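Local coordinates for protein 16S rRNA (adenine(1408)-N(1))-methyltransferase (Catenulispora acidiphila, PDB 4X1O) that probably transfers a methyl group from S-adenosyl-L-methionine to N1 of an adenine in 16S ribosomal RNA, a modification associated with aminoglycoside resistance, at residues V52-G57 and D122-L127; V126-G131 and T215-W220; P209-D214 and E230-L235. One frame throughout, in Å; residues are numbered along the deposited sequence.

How the interactions relate
From the N terminus, strand 49-54 comes first. Interaction 1 pairs it with strand 123-127 and closes a loop of 64 residues that includes helix 60-68 and strand 72-78. Interaction 2 starts where interaction 1 ends, sharing Val126 and Leu127. It closes a second loop of 83 residues at 215-220. Interaction 3 opens at 209-214, before interaction 2 has closed, and ends at 230-235, so these two loops cross. They also touch, with Ile216 CD1 3.6 Å from Val232 CG2. Together the contacts join the middle of the sheet, the linker between its last two strands, and the edge where those strands pair.

Interaction 1 (V52-G57 and D122-L127); sequences VDVGTG and DEVMVL
The carboxylate of Asp53 is the flat side-chain group that meets the neighbouring strand. Its OD1 rests on Met125 CB at 3.4 Å, and the Met125 sulfur lies farther off. The two side chains run side by side and point the same way. Both have CG anti to the carbonyl carbon (chi1 -64° in Asp53, -68° in Met125), which keeps them aligned. The peptide groups carry the pairing. Val52 N donates to Glu123 O at 3.0 Å, and Met125 N to Val52 O at 2.8 Å. Val54 N reaches Met125 O at 2.9 Å. All three bonds are fairly straight. The valines lie on the other face of the sheet, where Val54 CG2 meets Val124 CG1 at 4.1 Å. Leu148 of helix 142-151 packs on Val54, Val124 and Val126. Past Val54 the backbones separate and water fills in. One water accepts from Leu127 N at 2.9 Å and lies 2.7 Å from Gly55 O. Beyond the strand, Thr56 N bonds Asp78 OD2; Asp78 binds S-adenosyl-L-methionine in another structure of this protein. Two parallel central strands, the first running into a Gly-Thr-Gly turn beside the cofactor site, are characteristic of the Rossmann-like class I methyltransferase fold.

Interaction 2 (V126-G131 and T215-W220); sequences VLMPWG and TISSSW
Met128 and Leu127 meet Ile216 where the linker between strands 200-212 and 229-239 folds over the C-terminal end of strand 123-127. In class I methyltransferases this end of the sheet holds the cofactor. Ser217 and Ser218 of the linker contact S-adenosyl-L-homocysteine in a complex of this protein; it is not bound to this chain.

The apolar contacts come first. The Met128 side chain is bent at chi2 and chi3 and crosses Ile216 at about a right angle. Its sulfur comes to 3.6 Å from Ile216 CD1. Ile216 CG1 sits between the backbone N and the carbonyl carbon (chi1 61°), and this brings the methyl end over the thioether. Met128 CG also touches Ser217 CB at 3.5 Å. Leu127 adds a looser contact, with its CB 4.2 Å from Ile216 CB. Leu127 also touches Thr61 of helix 60-68, a residue that binds S-adenosyl-L-methionine.

The two segments share no polar bond; those of the linker go to other parts of the chain. Ser218 N bonds Thr61 OG1, and Arg222 NH2 bonds Ser217 O. The linker is thus held by a polar bond to helix 60-68 and by apolar contacts to the strand end.

The last kind is carbon against backbone oxygen. Ile216 O lies 3.5 Å from Leu127 CB and the same distance from Met128 CG.

Interaction 3 (P209-D214 and E230-L235); sequences PHTDLD and ETVLHL
Thr211 and Glu230 form an antiparallel hydrogen-bonded pair, with one bond in each direction. Thr211 N donates to Glu230 O at 2.9 Å, and Glu230 N donates to Thr211 O, also at 2.9 Å. The Thr211 N bond is the more bent, with 141° at hydrogen against 154° for the Glu230 N bond.

A water extends this pairing. It accepts from His210 N at 2.8 Å and is hydrogen-bonded to Thr231 OG1 at 2.7 Å. The same water lies above one face of the His210 ring, toward its rim. His210 has positive phi, and the chain turns a corner there.

The acidic end of Glu230 is held by Ser165 OG, which bonds OE2. The side chain is extended, with CG anti to the backbone N (chi1 -172°). Leu213 crosses it, and its CD2 packs on Glu230 CB at 3.7 Å and lies against OE1 in van der Waals contact. Thr211 and Val232 cross at about a right angle, with Thr211 CB against Val232 CG2 at 3.7 Å. The Thr211 hydroxyl bonds Val208 O across the corner. At the exposed end, Pro209 CA rests 3.7 Å from Thr231 OG1.

The contact joins the last two strands of the sheet at its edge. Strand 229-239 lies between 200-212, the outermost strand on this side, and 157-163, antiparallel to both. Val232 still pairs with Val208 before the corner. The Val232 side chain touches Ser161 of strand 157-163, and beyond Thr211 the chain leads into the linker that holds Ser217 and Ser218.

Interaction 1 (V52-G57 and D122-L127)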
# COMPACT_ATOMS: atom_id res chain seq x y z
N VAL A 52 4.46 -4.00 3.82
CA VAL A 52 4.61 -2.63 3.37
C VAL A 52 3.33 -2.23 2.65
O VAL A 52 2.94 -2.85 1.66
CB VAL A 52 5.84 -2.45 2.47
CG1 VAL A 52 5.86 -1.03 1.88
CG2 VAL A 52 7.12 -2.70 3.27
N ASP A 53 2.66 -1.22 3.20
CA ASP A 53 1.50 -0.59 2.59
C ASP A 53 1.94 0.62 1.82
O ASP A 53 2.37 1.61 2.40
CB ASP A 53 0.47 -0.15 3.63
CG ASP A 53 -0.13 -1.30 4.38
OD1 ASP A 53 -0.36 -2.37 3.79
OD2 ASP A 53 -0.36 -1.11 5.59
N VAL A 54 1.83 0.57 0.50
CA VAL A 54 2.26 1.69 -0.31
C VAL A 54 1.03 2.53 -0.63
O VAL A 54 0.06 2.02 -1.18
CB VAL A 54 2.95 1.23 -1.61
CG1 VAL A 54 3.42 2.43 -2.41
CG2 VAL A 54 4.13 0.31 -1.27
N GLY A 55 1.07 3.81 -0.29
CA GLY A 55 -0.13 4.62 -0.31
C GLY A 55 -0.96 4.25 0.91
O GLY A 55 -1.36 3.10 1.09
N THR A 56 -1.21 5.22 1.78
CA THR A 56 -1.79 4.91 3.08
C THR A 56 -3.09 5.66 3.34
O THR A 56 -3.85 5.30 4.24
CB THR A 56 -0.81 5.23 4.21
OG1 THR A 56 -0.40 6.60 4.10
CG2 THR A 56 0.42 4.34 4.10
N GLY A 57 -3.35 6.70 2.56
CA GLY A 57 -4.42 7.63 2.90
C GLY A 57 -4.05 8.26 4.23
O GLY A 57 -2.93 8.74 4.38
N ASP A 122 7.82 -8.78 3.23
CA ASP A 122 7.25 -10.11 3.00
C ASP A 122 5.95 -10.04 2.21
O ASP A 122 5.49 -11.05 1.68
CB ASP A 122 6.98 -10.82 4.33
CG ASP A 122 8.25 -11.12 5.10
OD1 ASP A 122 9.14 -11.79 4.54
OD2 ASP A 122 8.34 -10.68 6.26
N GLU A 123 5.35 -8.87 2.17
CA GLU A 123 4.08 -8.66 1.48
C GLU A 123 3.94 -7.20 1.18
O GLU A 123 4.28 -6.37 2.02
CB GLU A 123 2.91 -9.14 2.34
CG GLU A 123 1.55 -9.00 1.72
CD GLU A 123 0.48 -9.67 2.57
OE1 GLU A 123 0.77 -10.01 3.74
OE2 GLU A 123 -0.64 -9.86 2.08
N VAL A 124 3.44 -6.87 -0.01
CA VAL A 124 3.26 -5.48 -0.39
C VAL A 124 1.80 -5.27 -0.70
O VAL A 124 1.20 -6.04 -1.44
CB VAL A 124 4.12 -5.11 -1.61
CG1 VAL A 124 3.85 -3.66 -2.05
CG2 VAL A 124 5.60 -5.37 -1.30
N MET A 125 1.20 -4.24 -0.11
CA MET A 125 -0.21 -3.99 -0.35
C MET A 125 -0.40 -2.61 -0.91
O MET A 125 0.12 -1.63 -0.37
CB MET A 125 -1.03 -4.13 0.94
CG MET A 125 -1.12 -5.57 1.46
SD MET A 125 -2.29 -5.59 2.86
CE MET A 125 -3.73 -6.33 2.07
N VAL A 126 -1.15 -2.52 -2.01
CA VAL A 126 -1.51 -1.22 -2.58
C VAL A 126 -3.02 -1.08 -2.48
O VAL A 126 -3.75 -1.63 -3.30
CB VAL A 126 -1.04 -1.10 -4.04
CG1 VAL A 126 -1.45 0.24 -4.65
CG2 VAL A 126 0.48 -1.29 -4.13
N LEU A 127 -3.49 -0.39 -1.46
CA LEU A 127 -4.92 -0.38 -1.19
C LEU A 127 -5.53 0.99 -1.52
O LEU A 127 -5.08 2.02 -1.00
CB LEU A 127 -5.20 -0.76 0.27
CG LEU A 127 -4.52 -2.03 0.79
CD1 LEU A 127 -4.85 -2.25 2.27
CD2 LEU A 127 -4.91 -3.26 -0.04
O HOH W 1 -2.53 2.87 -2.02
O HOH W 2 -1.68 0.45 0.63

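Interaction 2 (V126-G131 and T215-W220)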
# COMPACT_ATOMS: atom_id res chain seq x y z
N VAL A 126 -1.15 -2.52 -2.01
CA VAL A 126 -1.51 -1.22 -2.58
C VAL A 126 -3.02 -1.08 -2.48
O VAL A 126 -3.75 -1.63 -3.30
CB VAL A 126 -1.04 -1.10 -4.04
CG1 VAL A 126 -1.45 0.24 -4.65
CG2 VAL A 126 0.48 -1.29 -4.13
N LEU A 127 -3.49 -0.39 -1.46
CA LEU A 127 -4.92 -0.38 -1.19
C LEU A 127 -5.53 0.99 -1.52
O LEU A 127 -5.08 2.02 -1.00
CB LEU A 127 -5.20 -0.76 0.27
CG LEU A 127 -4.52 -2.03 0.79
CD1 LEU A 127 -4.85 -2.25 2.27
CD2 LEU A 127 -4.91 -3.26 -0.04
N MET A 128 -6.53 1.01 -2.38
CA MET A 128 -7.17 2.28 -2.76
C MET A 128 -6.16 3.38 -3.16
O MET A 128 -6.15 4.47 -2.57
CB MET A 128 -8.04 2.80 -1.62
CG MET A 128 -9.21 1.88 -1.27
SD MET A 128 -10.50 1.93 -2.53
CE MET A 128 -10.98 3.65 -2.44
N PRO A 129 -5.31 3.11 -4.14
CA PRO A 129 -4.30 4.09 -4.56
C PRO A 129 -4.91 5.31 -5.26
O PRO A 129 -5.99 5.20 -5.85
CB PRO A 129 -3.43 3.30 -5.54
CG PRO A 129 -4.36 2.31 -6.11
CD PRO A 129 -5.26 1.89 -4.96
N TRP A 130 -4.23 6.44 -5.14
CA TRP A 130 -4.58 7.67 -5.85
C TRP A 130 -3.36 8.26 -6.54
O TRP A 130 -2.24 7.79 -6.35
CB TRP A 130 -5.16 8.71 -4.90
CG TRP A 130 -6.40 8.27 -4.24
CD1 TRP A 130 -6.52 7.77 -2.98
CD2 TRP A 130 -7.71 8.28 -4.81
NE1 TRP A 130 -7.83 7.46 -2.72
CE2 TRP A 130 -8.59 7.76 -3.83
CE3 TRP A 130 -8.24 8.66 -6.05
CZ2 TRP A 130 -9.96 7.64 -4.04
CZ3 TRP A 130 -9.60 8.53 -6.26
CH2 TRP A 130 -10.44 8.02 -5.26
N GLY A 131 -3.58 9.29 -7.35
CA GLY A 131 -2.48 10.02 -7.96
C GLY A 131 -1.57 9.17 -8.82
O GLY A 131 -2.02 8.28 -9.52
N THR A 215 -12.02 -2.55 4.92
CA THR A 215 -10.91 -3.49 4.78
C THR A 215 -9.75 -2.91 3.97
O THR A 215 -8.61 -3.35 4.09
CB THR A 215 -11.36 -4.82 4.15
OG1 THR A 215 -11.83 -4.59 2.81
CG2 THR A 215 -12.46 -5.46 4.97
N ILE A 216 -10.04 -1.91 3.13
CA ILE A 216 -8.99 -1.36 2.28
C ILE A 216 -8.89 0.16 2.36
O ILE A 216 -7.94 0.75 1.84
CB ILE A 216 -9.21 -1.74 0.81
CG1 ILE A 216 -10.55 -1.19 0.31
CG2 ILE A 216 -9.16 -3.25 0.64
CD1 ILE A 216 -10.77 -1.41 -1.16
N SER A 217 -9.85 0.80 3.01
CA SER A 217 -9.83 2.26 3.09
C SER A 217 -10.51 2.75 4.36
O SER A 217 -11.54 3.42 4.29
CB SER A 217 -10.50 2.89 1.87
OG SER A 217 -10.29 4.30 1.85
N SER A 218 -9.93 2.42 5.50
CA SER A 218 -10.37 3.01 6.77
C SER A 218 -9.97 4.48 6.82
O SER A 218 -8.97 4.90 6.25
CB SER A 218 -9.76 2.26 7.96
OG SER A 218 -10.17 0.91 7.99
N SER A 219 -10.76 5.27 7.54
CA SER A 219 -10.47 6.67 7.72
C SER A 219 -10.92 7.13 9.09
O SER A 219 -11.90 6.60 9.62
CB SER A 219 -11.14 7.52 6.63
OG SER A 219 -10.90 8.90 6.85
N TRP A 220 -10.22 8.10 9.65
CA TRP A 220 -10.59 8.68 10.93
C TRP A 220 -11.83 9.55 10.78
O TRP A 220 -12.48 9.89 11.77
CB TRP A 220 -9.43 9.51 11.51
CG TRP A 220 -8.21 8.69 11.86
CD1 TRP A 220 -6.97 8.78 11.29
CD2 TRP A 220 -8.13 7.63 12.82
NE1 TRP A 220 -6.12 7.86 11.86
CE2 TRP A 220 -6.81 7.14 12.79
CE3 TRP A 220 -9.05 7.06 13.70
CZ2 TRP A 220 -6.38 6.10 13.62
CZ3 TRP A 220 -8.62 6.02 14.52
CH2 TRP A 220 -7.30 5.55 14.47

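Interaction 3 (P209-D214 and E230-L235)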
# COMPACT_ATOMS: atom_id res chain seq x y z
N PRO A 209 -17.30 -7.70 -5.98
CA PRO A 209 -18.43 -6.84 -5.63
C PRO A 209 -18.68 -6.86 -4.14
O PRO A 209 -18.37 -7.86 -3.48
CB PRO A 209 -19.60 -7.46 -6.39
CG PRO A 209 -18.92 -8.13 -7.58
CD PRO A 209 -17.68 -8.71 -6.98
N HIS A 210 -19.23 -5.76 -3.64
CA HIS A 210 -19.63 -5.63 -2.24
C HIS A 210 -18.50 -5.91 -1.24
O HIS A 210 -18.71 -6.52 -0.19
CB HIS A 210 -20.84 -6.52 -1.98
CG HIS A 210 -22.01 -6.16 -2.83
ND1 HIS A 210 -22.51 -6.99 -3.82
CD2 HIS A 210 -22.75 -5.02 -2.89
CE1 HIS A 210 -23.52 -6.39 -4.42
NE2 HIS A 210 -23.69 -5.20 -3.88
N THR A 211 -17.32 -5.42 -1.56
CA THR A 211 -16.18 -5.45 -0.64
C THR A 211 -16.40 -4.40 0.43
O THR A 211 -16.73 -3.26 0.12
CB THR A 211 -14.85 -5.18 -1.36
OG1 THR A 211 -14.56 -6.24 -2.28
CG2 THR A 211 -13.69 -5.06 -0.35
N ASP A 212 -16.25 -4.78 1.70
CA ASP A 212 -16.36 -3.84 2.81
C ASP A 212 -15.23 -2.82 2.71
O ASP A 212 -14.06 -3.19 2.74
CB ASP A 212 -16.33 -4.58 4.14
CG ASP A 212 -16.34 -3.64 5.34
OD1 ASP A 212 -16.80 -2.49 5.21
OD2 ASP A 212 -15.88 -4.07 6.43
N LEU A 213 -15.58 -1.54 2.60
CA LEU A 213 -14.60 -0.48 2.40
C LEU A 213 -13.59 -0.38 3.55
O LEU A 213 -12.43 -0.03 3.33
CB LEU A 213 -15.30 0.87 2.21
CG LEU A 213 -15.81 1.09 0.78
CD1 LEU A 213 -16.49 2.44 0.63
CD2 LEU A 213 -14.66 0.96 -0.21
N ASP A 214 -14.03 -0.70 4.76
CA ASP A 214 -13.16 -0.65 5.94
C ASP A 214 -11.93 -1.54 5.77
O ASP A 214 -10.90 -1.31 6.41
CB ASP A 214 -13.93 -1.07 7.20
CG ASP A 214 -14.93 -0.01 7.66
OD1 ASP A 214 -14.81 1.17 7.25
OD2 ASP A 214 -15.82 -0.35 8.46
N GLU A 230 -17.96 -1.41 -1.82
CA GLU A 230 -17.66 -1.04 -3.18
C GLU A 230 -17.18 -2.26 -3.95
O GLU A 230 -16.70 -3.23 -3.36
CB GLU A 230 -16.59 0.06 -3.22
CG GLU A 230 -16.36 0.64 -4.61
CD GLU A 230 -15.40 1.80 -4.60
OE1 GLU A 230 -15.08 2.32 -3.51
OE2 GLU A 230 -14.96 2.19 -5.70
N THR A 231 -17.34 -2.23 -5.26
CA THR A 231 -16.72 -3.24 -6.09
C THR A 231 -15.25 -2.93 -6.22
O THR A 231 -14.88 -1.81 -6.57
CB THR A 231 -17.36 -3.30 -7.47
OG1 THR A 231 -18.75 -3.61 -7.34
CG2 THR A 231 -16.69 -4.38 -8.30
N VAL A 232 -14.41 -3.91 -5.94
CA VAL A 232 -12.98 -3.72 -5.98
C VAL A 232 -12.36 -4.57 -7.06
O VAL A 232 -12.67 -5.75 -7.17
CB VAL A 232 -12.35 -4.05 -4.61
CG1 VAL A 232 -10.82 -4.12 -4.69
CG2 VAL A 232 -12.81 -3.03 -3.60
N LEU A 233 -11.48 -3.98 -7.86
CA LEU A 233 -10.63 -4.75 -8.76
C LEU A 233 -9.43 -5.20 -7.96
O LEU A 233 -8.69 -4.38 -7.41
CB LEU A 233 -10.20 -3.92 -9.97
CG LEU A 233 -9.22 -4.58 -10.94
CD1 LEU A 233 -9.84 -5.78 -11.61
CD2 LEU A 233 -8.74 -3.56 -11.97
N HIS A 234 -9.26 -6.51 -7.85
CA HIS A 234 -8.21 -7.06 -7.03
C HIS A 234 -7.21 -7.79 -7.88
O HIS A 234 -7.58 -8.67 -8.66
CB HIS A 234 -8.80 -8.00 -5.97
CG HIS A 234 -7.83 -8.39 -4.91
ND1 HIS A 234 -7.08 -9.54 -4.97
CD2 HIS A 234 -7.48 -7.77 -3.76
CE1 HIS A 234 -6.30 -9.61 -3.90
NE2 HIS A 234 -6.53 -8.55 -3.15
N LEU A 235 -5.94 -7.43 -7.74
CA LEU A 235 -4.87 -8.10 -8.45
C LEU A 235 -3.90 -8.67 -7.45
O LEU A 235 -3.51 -7.97 -6.52
CB LEU A 235 -4.15 -7.14 -9.39
CG LEU A 235 -3.05 -7.70 -10.29
CD1 LEU A 235 -3.01 -6.92 -11.59
CD2 LEU A 235 -1.67 -7.68 -9.62
O HOH W 3 -20.34 -3.63 -5.17